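Local coordinates for protein deoxyribodipyrimidine photo-lyase (Oryza sativa Japonica Group, PDB 3UMV) that uses light and a bound FAD cofactor to split cyclobutane pyrimidine dimers in UV-damaged DNA back into separate pyrimidines, at residues 48-53 with 105-110; 142-147 with 330-335; 252-257 with 299-304. All blocks are in the same frame, centred on the assembly; numbering follows the deposited sequence.

Contact 1 of 3, residues 48-53 with 105-110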
loop_
_atom_site.group_PDB
_atom_site.type_symbol
_atom_site.label_atom_id
_atom_site.label_comp_id
_atom_site.label_asym_id
_atom_site.label_seq_id
_atom_site.Cartn_x
_atom_site.Cartn_y
_atom_site.Cartn_z
ATOM N N GLN A 48 -7.201 -1.407 7.260
ATOM C CA GLN A 48 -7.139 -1.666 8.686
ATOM C C GLN A 48 -7.491 -0.432 9.512
ATOM O O GLN A 48 -6.635 0.157 10.196
ATOM C CB GLN A 48 -5.766 -2.228 9.037
ATOM C CG GLN A 48 -5.498 -3.537 8.305
ATOM C CD GLN A 48 -4.026 -3.844 8.137
ATOM O OE1 GLN A 48 -3.199 -3.483 8.979
ATOM N NE2 GLN A 48 -3.692 -4.527 7.049
ATOM N N ARG A 49 -8.765 -0.064 9.425
ATOM C CA ARG A 49 -9.331 1.113 10.080
ATOM C C ARG A 49 -10.846 0.966 10.164
ATOM O O ARG A 49 -11.465 0.282 9.347
ATOM C CB ARG A 49 -8.978 2.391 9.307
ATOM C CG ARG A 49 -9.735 2.547 7.990
ATOM C CD ARG A 49 -9.238 3.752 7.157
ATOM N NE ARG A 49 -9.943 3.755 5.875
ATOM C CZ ARG A 49 -9.547 3.092 4.793
ATOM N NH1 ARG A 49 -8.394 2.414 4.787
ATOM N NH2 ARG A 49 -10.299 3.128 3.702
ATOM N N LEU A 50 -11.438 1.612 11.164
ATOM C CA LEU A 50 -12.894 1.633 11.308
ATOM C C LEU A 50 -13.498 2.884 10.665
ATOM O O LEU A 50 -14.618 2.837 10.168
ATOM C CB LEU A 50 -13.298 1.532 12.776
ATOM C CG LEU A 50 -12.715 0.315 13.489
ATOM C CD1 LEU A 50 -13.043 0.345 14.982
ATOM C CD2 LEU A 50 -13.226 -0.962 12.825
ATOM N N ALA A 51 -12.759 3.994 10.647
ATOM C CA ALA A 51 -13.297 5.217 10.071
ATOM C C ALA A 51 -13.089 5.239 8.566
ATOM O O ALA A 51 -12.159 4.614 8.052
ATOM C CB ALA A 51 -12.658 6.453 10.710
ATOM N N ASP A 52 -13.951 5.958 7.863
ATOM C CA ASP A 52 -13.739 6.208 6.433
ATOM C C ASP A 52 -13.465 4.917 5.642
ATOM O O ASP A 52 -12.601 4.884 4.753
ATOM C CB ASP A 52 -12.555 7.159 6.247
ATOM C CG ASP A 52 -12.752 8.481 6.961
ATOM O OD1 ASP A 52 -11.747 9.066 7.421
ATOM O OD2 ASP A 52 -13.914 8.933 7.061
ATOM N N ASN A 53 -14.231 3.874 5.935
ATOM C CA ASN A 53 -13.987 2.569 5.343
ATOM C C ASN A 53 -15.245 2.079 4.614
ATOM O O ASN A 53 -16.192 1.630 5.243
ATOM C CB ASN A 53 -13.555 1.591 6.443
ATOM C CG ASN A 53 -13.215 0.216 5.900
ATOM O OD1 ASN A 53 -13.781 -0.217 4.902
ATOM N ND2 ASN A 53 -12.287 -0.472 6.554
ATOM N N ALA A 105 -13.912 -2.682 20.465
ATOM C CA ALA A 105 -14.576 -3.101 21.695
ATOM C C ALA A 105 -15.311 -1.943 22.374
ATOM O O ALA A 105 -16.416 -2.121 22.880
ATOM C CB ALA A 105 -13.583 -3.737 22.647
ATOM N N ALA A 106 -14.703 -0.761 22.387
ATOM C CA ALA A 106 -15.365 0.408 22.955
ATOM C C ALA A 106 -16.684 0.686 22.228
ATOM O O ALA A 106 -17.652 1.144 22.840
ATOM C CB ALA A 106 -14.456 1.616 22.898
ATOM N N ARG A 107 -16.716 0.405 20.925
ATOM C CA ARG A 107 -17.930 0.559 20.117
ATOM C C ARG A 107 -18.849 -0.656 20.173
ATOM O O ARG A 107 -19.889 -0.670 19.513
ATOM C CB ARG A 107 -17.586 0.750 18.643
ATOM C CG ARG A 107 -16.876 2.016 18.269
ATOM C CD ARG A 107 -16.832 2.090 16.758
ATOM N NE ARG A 107 -15.898 3.088 16.257
ATOM C CZ ARG A 107 -15.932 3.567 15.019
ATOM N NH1 ARG A 107 -15.045 4.475 14.624
ATOM N NH2 ARG A 107 -16.866 3.142 14.176
ATOM N N HIS A 108 -18.443 -1.689 20.906
ATOM C CA HIS A 108 -19.177 -2.955 20.937
ATOM C C HIS A 108 -19.263 -3.621 19.565
ATOM O O HIS A 108 -20.225 -4.323 19.261
ATOM C CB HIS A 108 -20.570 -2.767 21.547
ATOM C CG HIS A 108 -20.543 -2.138 22.903
ATOM N ND1 HIS A 108 -20.130 -2.817 24.030
ATOM C CD2 HIS A 108 -20.854 -0.885 23.311
ATOM C CE1 HIS A 108 -20.197 -2.011 25.075
ATOM N NE2 HIS A 108 -20.635 -0.833 24.666
ATOM N N LEU A 109 -18.246 -3.383 18.739
ATOM C CA LEU A 109 -18.096 -4.066 17.463
ATOM C C LEU A 109 -17.104 -5.208 17.652
ATOM O O LEU A 109 -15.931 -4.980 17.950
ATOM C CB LEU A 109 -17.593 -3.085 16.395
ATOM C CG LEU A 109 -17.274 -3.586 14.982
ATOM C CD1 LEU A 109 -18.501 -4.148 14.274
ATOM C CD2 LEU A 109 -16.669 -2.456 14.176
ATOM N N PRO A 110 -17.585 -6.447 17.501
ATOM C CA PRO A 110 -16.797 -7.671 17.678
ATOM C C PRO A 110 -15.669 -7.741 16.660
ATOM O O PRO A 110 -15.916 -7.544 15.473
ATOM C CB PRO A 110 -17.814 -8.784 17.396
ATOM C CG PRO A 110 -19.144 -8.147 17.563
ATOM C CD PRO A 110 -18.977 -6.737 17.120
HETATM O O HOH W 1 -16.235 4.383 11.955
#
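One face of the R107 guanidinium is covered by L50, whose CB sits 3.8 Å above its plane and displaced from its centre; a water lies level with the group at its edge. This packing belongs to the alpha/beta photolyase domain, where the loop after strand 40-44 meets the turn that follows helix 87-106. The side chain of R107 stays extended from CG to NE and runs antiparallel to L50, which lays the flat, delocalised cation over an aliphatic carbon while an N-H at its edge meets the water. That water receives a bond of 2.6 Å from R107 NH2 and returns a weak one to L50 O, joining the two segments by a polar bridge beside the apolar one.

Leucine suits both buried places, since its branched end packs between helix and strand without a polar group to satisfy. With CG anti to the carbonyl carbon (chi1 -55°), L50 points its methyls at the second segment, and CD2 meets L109 CD2 at 4.0 Å. L109 also rests on L70 and V72 of strand 70-75, while L50 touches L100 and D103 of helix 87-106. Just before L109, H108 leaves the helix with positive phi in a Schellman motif, which turns the chain toward strand 111-114.

The loop that presents L50 is held from outside by the E246 carboxylate, which accepts from L50 N and A51 N, and from inside by N53 and R49. N53, the N-cap of helix 54-66, sends ND2 to R49 O at 3.0 Å. The guanidinium of R49 comes side-on to a single oxygen, D52 O: NE lies above the carbonyl plane and NH2 is tilted 26° from it, each nitrogen 3.1 Å from that oxygen.

Contact 2 of 3, residues 142-147 with 330-335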
loop_
_atom_site.group_PDB
_atom_site.type_symbol
_atom_site.label_atom_id
_atom_site.label_comp_id
_atom_site.label_asym_id
_atom_site.label_seq_id
_atom_site.Cartn_x
_atom_site.Cartn_y
_atom_site.Cartn_z
ATOM N N PRO A 142 -1.341 -12.606 -4.045
ATOM C CA PRO A 142 -1.667 -13.525 -2.941
ATOM C C PRO A 142 -2.994 -13.210 -2.254
ATOM O O PRO A 142 -3.635 -14.117 -1.695
ATOM C CB PRO A 142 -0.489 -13.377 -1.966
ATOM C CG PRO A 142 0.296 -12.212 -2.436
ATOM C CD PRO A 142 -0.044 -11.924 -3.861
ATOM N N VAL A 143 -3.397 -11.944 -2.286
ATOM C CA VAL A 143 -4.665 -11.545 -1.688
ATOM C C VAL A 143 -5.856 -11.982 -2.540
ATOM O O VAL A 143 -6.818 -12.552 -2.030
ATOM C CB VAL A 143 -4.718 -10.038 -1.482
ATOM C CG1 VAL A 143 -6.057 -9.660 -0.893
ATOM C CG2 VAL A 143 -3.561 -9.599 -0.595
ATOM N N ARG A 144 -5.786 -11.684 -3.839
ATOM C CA ARG A 144 -6.784 -12.122 -4.799
ATOM C C ARG A 144 -6.953 -13.634 -4.757
ATOM O O ARG A 144 -8.071 -14.122 -4.812
ATOM C CB ARG A 144 -6.423 -11.682 -6.234
ATOM C CG ARG A 144 -6.412 -10.190 -6.460
ATOM C CD ARG A 144 -6.207 -9.842 -7.941
ATOM N NE ARG A 144 -7.374 -10.149 -8.776
ATOM C CZ ARG A 144 -7.523 -9.711 -10.027
ATOM N NH1 ARG A 144 -6.592 -8.966 -10.583
ATOM N NH2 ARG A 144 -8.601 -10.021 -10.731
ATOM N N GLU A 145 -5.853 -14.372 -4.645
ATOM C CA GLU A 145 -5.942 -15.829 -4.622
ATOM C C GLU A 145 -6.589 -16.313 -3.333
ATOM O O GLU A 145 -7.365 -17.270 -3.341
ATOM C CB GLU A 145 -4.560 -16.455 -4.794
ATOM C CG GLU A 145 -3.986 -16.238 -6.186
ATOM C CD GLU A 145 -2.521 -16.625 -6.296
ATOM O OE1 GLU A 145 -1.954 -16.462 -7.397
ATOM O OE2 GLU A 145 -1.937 -17.086 -5.290
ATOM N N ALA A 146 -6.291 -15.635 -2.228
ATOM C CA ALA A 146 -6.918 -16.000 -0.962
ATOM C C ALA A 146 -8.415 -15.709 -0.991
ATOM O O ALA A 146 -9.200 -16.482 -0.445
ATOM C CB ALA A 146 -6.254 -15.278 0.198
ATOM N N LEU A 147 -8.820 -14.598 -1.617
ATOM C CA LEU A 147 -10.245 -14.299 -1.691
ATOM C C LEU A 147 -10.935 -15.362 -2.528
ATOM O O LEU A 147 -11.972 -15.897 -2.137
ATOM C CB LEU A 147 -10.503 -12.918 -2.300
ATOM C CG LEU A 147 -11.989 -12.557 -2.352
ATOM C CD1 LEU A 147 -12.601 -12.696 -0.979
ATOM C CD2 LEU A 147 -12.139 -11.129 -2.882
ATOM N N PHE A 330 -2.751 -0.774 -12.697
ATOM C CA PHE A 330 -1.795 -1.621 -13.379
ATOM C C PHE A 330 -1.774 -3.027 -12.809
ATOM O O PHE A 330 -1.865 -4.008 -13.550
ATOM C CB PHE A 330 -0.404 -1.006 -13.341
ATOM C CG PHE A 330 0.641 -1.870 -13.970
ATOM C CD1 PHE A 330 0.751 -1.959 -15.357
ATOM C CD2 PHE A 330 1.512 -2.595 -13.185
ATOM C CE1 PHE A 330 1.720 -2.767 -15.936
ATOM C CE2 PHE A 330 2.494 -3.406 -13.775
ATOM C CZ PHE A 330 2.593 -3.485 -15.133
ATOM N N CYS A 331 -1.651 -3.145 -11.496
ATOM C CA CYS A 331 -1.584 -4.476 -10.906
ATOM C C CYS A 331 -2.894 -5.268 -11.093
ATOM O O CYS A 331 -2.870 -6.480 -11.263
ATOM C CB CYS A 331 -1.178 -4.411 -9.433
ATOM S SG CYS A 331 0.462 -3.720 -9.150
ATOM N N TYR A 332 -4.033 -4.576 -11.089
ATOM C CA TYR A 332 -5.320 -5.238 -11.256
ATOM C C TYR A 332 -5.478 -5.846 -12.658
ATOM O O TYR A 332 -5.988 -6.953 -12.796
ATOM C CB TYR A 332 -6.457 -4.253 -10.948
ATOM C CG TYR A 332 -7.837 -4.848 -11.123
ATOM C CD1 TYR A 332 -8.359 -5.732 -10.176
ATOM C CD2 TYR A 332 -8.628 -4.515 -12.217
ATOM C CE1 TYR A 332 -9.613 -6.272 -10.323
ATOM C CE2 TYR A 332 -9.896 -5.055 -12.362
ATOM C CZ TYR A 332 -10.375 -5.932 -11.408
ATOM O OH TYR A 332 -11.627 -6.486 -11.532
ATOM N N TYR A 333 -5.007 -5.137 -13.688
ATOM C CA TYR A 333 -5.217 -5.564 -15.071
ATOM C C TYR A 333 -4.035 -6.301 -15.688
ATOM O O TYR A 333 -4.203 -6.988 -16.699
ATOM C CB TYR A 333 -5.607 -4.390 -15.987
ATOM C CG TYR A 333 -7.011 -3.880 -15.780
ATOM C CD1 TYR A 333 -8.110 -4.685 -16.057
ATOM C CD2 TYR A 333 -7.246 -2.594 -15.308
ATOM C CE1 TYR A 333 -9.405 -4.222 -15.869
ATOM C CE2 TYR A 333 -8.540 -2.123 -15.119
ATOM C CZ TYR A 333 -9.611 -2.947 -15.402
ATOM O OH TYR A 333 -10.896 -2.500 -15.218
ATOM N N GLN A 334 -2.850 -6.144 -15.097
ATOM C CA GLN A 334 -1.637 -6.808 -15.581
ATOM C C GLN A 334 -1.192 -7.863 -14.564
ATOM O O GLN A 334 -0.530 -7.538 -13.565
ATOM C CB GLN A 334 -0.538 -5.764 -15.833
ATOM C CG GLN A 334 0.836 -6.341 -16.282
ATOM C CD GLN A 334 0.723 -7.371 -17.409
ATOM O OE1 GLN A 334 0.601 -8.570 -17.154
ATOM N NE2 GLN A 334 0.780 -6.905 -18.659
ATOM N N PRO A 335 -1.555 -9.133 -14.804
ATOM C CA PRO A 335 -1.218 -10.221 -13.874
ATOM C C PRO A 335 0.278 -10.363 -13.627
ATOM O O PRO A 335 0.662 -10.812 -12.555
ATOM C CB PRO A 335 -1.738 -11.475 -14.592
ATOM C CG PRO A 335 -2.821 -10.991 -15.452
ATOM C CD PRO A 335 -2.360 -9.627 -15.935
HETATM O O HOH W 2 -3.858 -8.742 -9.940
HETATM O O HOH W 3 -8.637 -8.428 -13.414
#
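R144, on a solvent-facing side of helix 141-157, reaches across to Y332 in the last turn of helix 310-333. Two helical bonds fix the backbone around it: P142 O accepts from A146 N, and V143 O accepts from L147 N at 2.9 Å. R144 leaves this backbone with CG beside its own N, and the chain then bends at chi3 (71°), which swings the guanidinium across the tyrosine at about a right angle to its side chain.

There the two flat groups lie nearly parallel, their planes 11° apart. Y332 CE1 stands 3.7 Å above the guanidinium plane, away from its centre, and Y332 CD1 comes within 3.7 Å of R144 NH1. At the guanidinium edge, NH1 donates to Y332 O over 3.1 Å, a bent bond (138° at the hydrogen) that nevertheless meets a lone pair in the carbonyl plane. Two waters widen the grip. One takes a bond from R144 NH1 and gives one to C331 O; the other links R144 NH2 to Y332 O, which thus receives two bonds. Arginine suits this place because one planar group can turn a face to the CD1-CE1 side of a tyrosine and still supply several N-H donors.

Around the pair, Y332 meets the ring of F137 and packs on V174 and W175, and R141 NH2 bonds P335 O. Carbonyls at the C-terminal end of a helix lack the usual amide partners from a following turn, and here an arginine and waters serve two of them, at a junction between the alpha/beta photolyase domain and the helical part that carries FAD.

Contact 3 of 3, residues 252-257 with 299-304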
loop_
_atom_site.group_PDB
_atom_site.type_symbol
_atom_site.label_atom_id
_atom_site.label_comp_id
_atom_site.label_asym_id
_atom_site.label_seq_id
_atom_site.Cartn_x
_atom_site.Cartn_y
_atom_site.Cartn_z
ATOM N N ALA A 252 -0.783 12.659 11.714
ATOM C CA ALA A 252 0.221 12.912 10.675
ATOM C C ALA A 252 -0.352 13.777 9.555
ATOM O O ALA A 252 0.343 14.613 8.973
ATOM C CB ALA A 252 0.748 11.599 10.100
ATOM N N LEU A 253 -1.622 13.561 9.246
ATOM C CA LEU A 253 -2.301 14.354 8.231
ATOM C C LEU A 253 -2.690 15.741 8.742
ATOM O O LEU A 253 -2.405 16.735 8.082
ATOM C CB LEU A 253 -3.553 13.629 7.729
ATOM C CG LEU A 253 -4.333 14.344 6.622
ATOM C CD1 LEU A 253 -3.581 14.269 5.308
ATOM C CD2 LEU A 253 -5.738 13.767 6.473
ATOM N N LEU A 254 -3.324 15.798 9.915
ATOM C CA LEU A 254 -4.056 17.001 10.356
ATOM C C LEU A 254 -3.636 17.586 11.702
ATOM O O LEU A 254 -4.212 18.579 12.147
ATOM C CB LEU A 254 -5.560 16.714 10.434
ATOM C CG LEU A 254 -6.370 16.370 9.188
ATOM C CD1 LEU A 254 -7.791 16.011 9.581
ATOM C CD2 LEU A 254 -6.354 17.519 8.199
ATOM N N GLY A 255 -2.657 16.978 12.360
ATOM C CA GLY A 255 -2.251 17.417 13.682
ATOM C C GLY A 255 -1.899 18.893 13.741
ATOM O O GLY A 255 -1.256 19.420 12.843
ATOM N N SER A 256 -2.313 19.564 14.808
ATOM C CA SER A 256 -2.083 20.997 14.922
ATOM C C SER A 256 -0.597 21.334 14.984
ATOM O O SER A 256 -0.158 22.339 14.431
ATOM C CB SER A 256 -2.805 21.564 16.149
ATOM O OG SER A 256 -2.295 21.001 17.343
ATOM N N LYS A 257 0.176 20.484 15.647
ATOM C CA LYS A 257 1.588 20.768 15.868
ATOM C C LYS A 257 2.451 20.630 14.614
ATOM O O LYS A 257 3.221 21.535 14.283
ATOM C CB LYS A 257 2.139 19.892 16.995
ATOM C CG LYS A 257 1.633 20.278 18.376
ATOM C CD LYS A 257 2.691 19.989 19.425
ATOM C CE LYS A 257 4.021 20.621 19.029
ATOM N NZ LYS A 257 5.115 20.304 19.987
ATOM N N ALA A 299 -7.540 13.016 0.583
ATOM C CA ALA A 299 -7.962 13.852 -0.542
ATOM C C ALA A 299 -9.012 14.895 -0.136
ATOM O O ALA A 299 -8.918 16.050 -0.538
ATOM C CB ALA A 299 -8.502 12.982 -1.670
ATOM N N LEU A 300 -10.004 14.485 0.647
ATOM C CA LEU A 300 -11.040 15.409 1.117
ATOM C C LEU A 300 -10.452 16.553 1.930
ATOM O O LEU A 300 -10.860 17.708 1.790
ATOM C CB LEU A 300 -12.066 14.676 1.981
ATOM C CG LEU A 300 -12.987 13.716 1.251
ATOM C CD1 LEU A 300 -13.636 12.760 2.241
ATOM C CD2 LEU A 300 -14.029 14.465 0.432
ATOM N N GLU A 301 -9.518 16.222 2.805
ATOM C CA GLU A 301 -8.910 17.231 3.657
ATOM C C GLU A 301 -8.025 18.148 2.838
ATOM O O GLU A 301 -7.907 19.339 3.142
ATOM C CB GLU A 301 -8.133 16.573 4.797
ATOM C CG GLU A 301 -9.011 15.748 5.728
ATOM C CD GLU A 301 -10.057 16.600 6.418
ATOM O OE1 GLU A 301 -9.813 17.819 6.562
ATOM O OE2 GLU A 301 -11.118 16.066 6.810
ATOM N N ALA A 302 -7.389 17.604 1.805
ATOM C CA ALA A 302 -6.596 18.444 0.915
ATOM C C ALA A 302 -7.510 19.426 0.183
ATOM O O ALA A 302 -7.168 20.586 0.007
ATOM C CB ALA A 302 -5.805 17.597 -0.069
ATOM N N LYS A 303 -8.684 18.963 -0.230
ATOM C CA LYS A 303 -9.609 19.858 -0.912
ATOM C C LYS A 303 -9.988 21.028 -0.003
ATOM O O LYS A 303 -10.115 22.157 -0.457
ATOM C CB LYS A 303 -10.853 19.107 -1.380
ATOM C CG LYS A 303 -10.606 18.216 -2.580
ATOM C CD LYS A 303 -11.722 18.334 -3.606
ATOM C CE LYS A 303 -11.595 19.620 -4.403
ATOM N NZ LYS A 303 -12.566 19.657 -5.529
ATOM N N LYS A 304 -10.159 20.746 1.282
ATOM C CA LYS A 304 -10.551 21.779 2.238
ATOM C C LYS A 304 -9.472 22.821 2.463
ATOM O O LYS A 304 -9.754 23.898 2.998
ATOM C CB LYS A 304 -10.986 21.167 3.570
ATOM C CG LYS A 304 -12.366 20.555 3.503
ATOM C CD LYS A 304 -12.482 19.315 4.362
ATOM C CE LYS A 304 -12.593 19.660 5.828
ATOM N NZ LYS A 304 -12.831 18.415 6.607
#
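Van der Waals contact comes first: E301, on helix 295-305, lays its aliphatic stem against L253 and L254 at the end of helix 246-254. L253 CD2 touches E301 CG at 3.9 Å. L254 reaches further along the same side chain, its CD1 3.9 Å from E301 CD. Both leucines cross the glutamate at about a right angle, so their methyls meet its flank. The different first torsions (chi1 -178° for L253, -64° for L254) let two successive leucines both turn their methyls to E301. Leucine fits here because its forked end can spread over a methylene chain; L253, the buried one of the pair, also packs on L261 and on L284, a residue of the FAD-binding site. L254 CD2 also comes to 3.8 Å from E301 OE1, a methyl against a carboxylate oxygen.

Ionic contact follows on the helix itself. The E301 chain bends at chi2, and its carboxylate meets K304, one turn later. K304 NZ forms a salt bridge of 2.9 Å with E301 OE2, on its syn side and 28° out of the carboxylate plane, and a weak bond to OE1. R297, one turn earlier, bridges OE2 as well. Backbone bonds from K303 N to A299 O and from K304 N to L300 O keep these residues in helical spacing.

With an alanine here everything beyond CB is lost, which would probably open a gap beside L253 and L254 and leave K304 and R297 without their shared carboxylate.

Glutamate thus plays two parts, its methylenes packing with leucine while its charge is spent on basic neighbours of its own helix. Two cations around one carboxylate would be expected to favour its ionised form, even beside leucine methyls.

Contact 1 is buried in the alpha/beta domain, contact 3 partly buried near the FAD site, and contact 2 lies at the surface on the opposite side of the chain's centre from contact 3. The chemistry differs with place: in contacts 1 and 3 leucines pack against a charged residue's side chain, with a Leu-Leu touch in contact 1, while contact 2 relies on an arginine, a carbonyl and waters. No two share a pair of elements, yet neighbours connect them. R297 forms salt bridges with both D52 and E301, and E246, which holds the loop of contact 1, begins the helix that ends in contact 3. Contact 3 is nested within the loop that contact 2 closes.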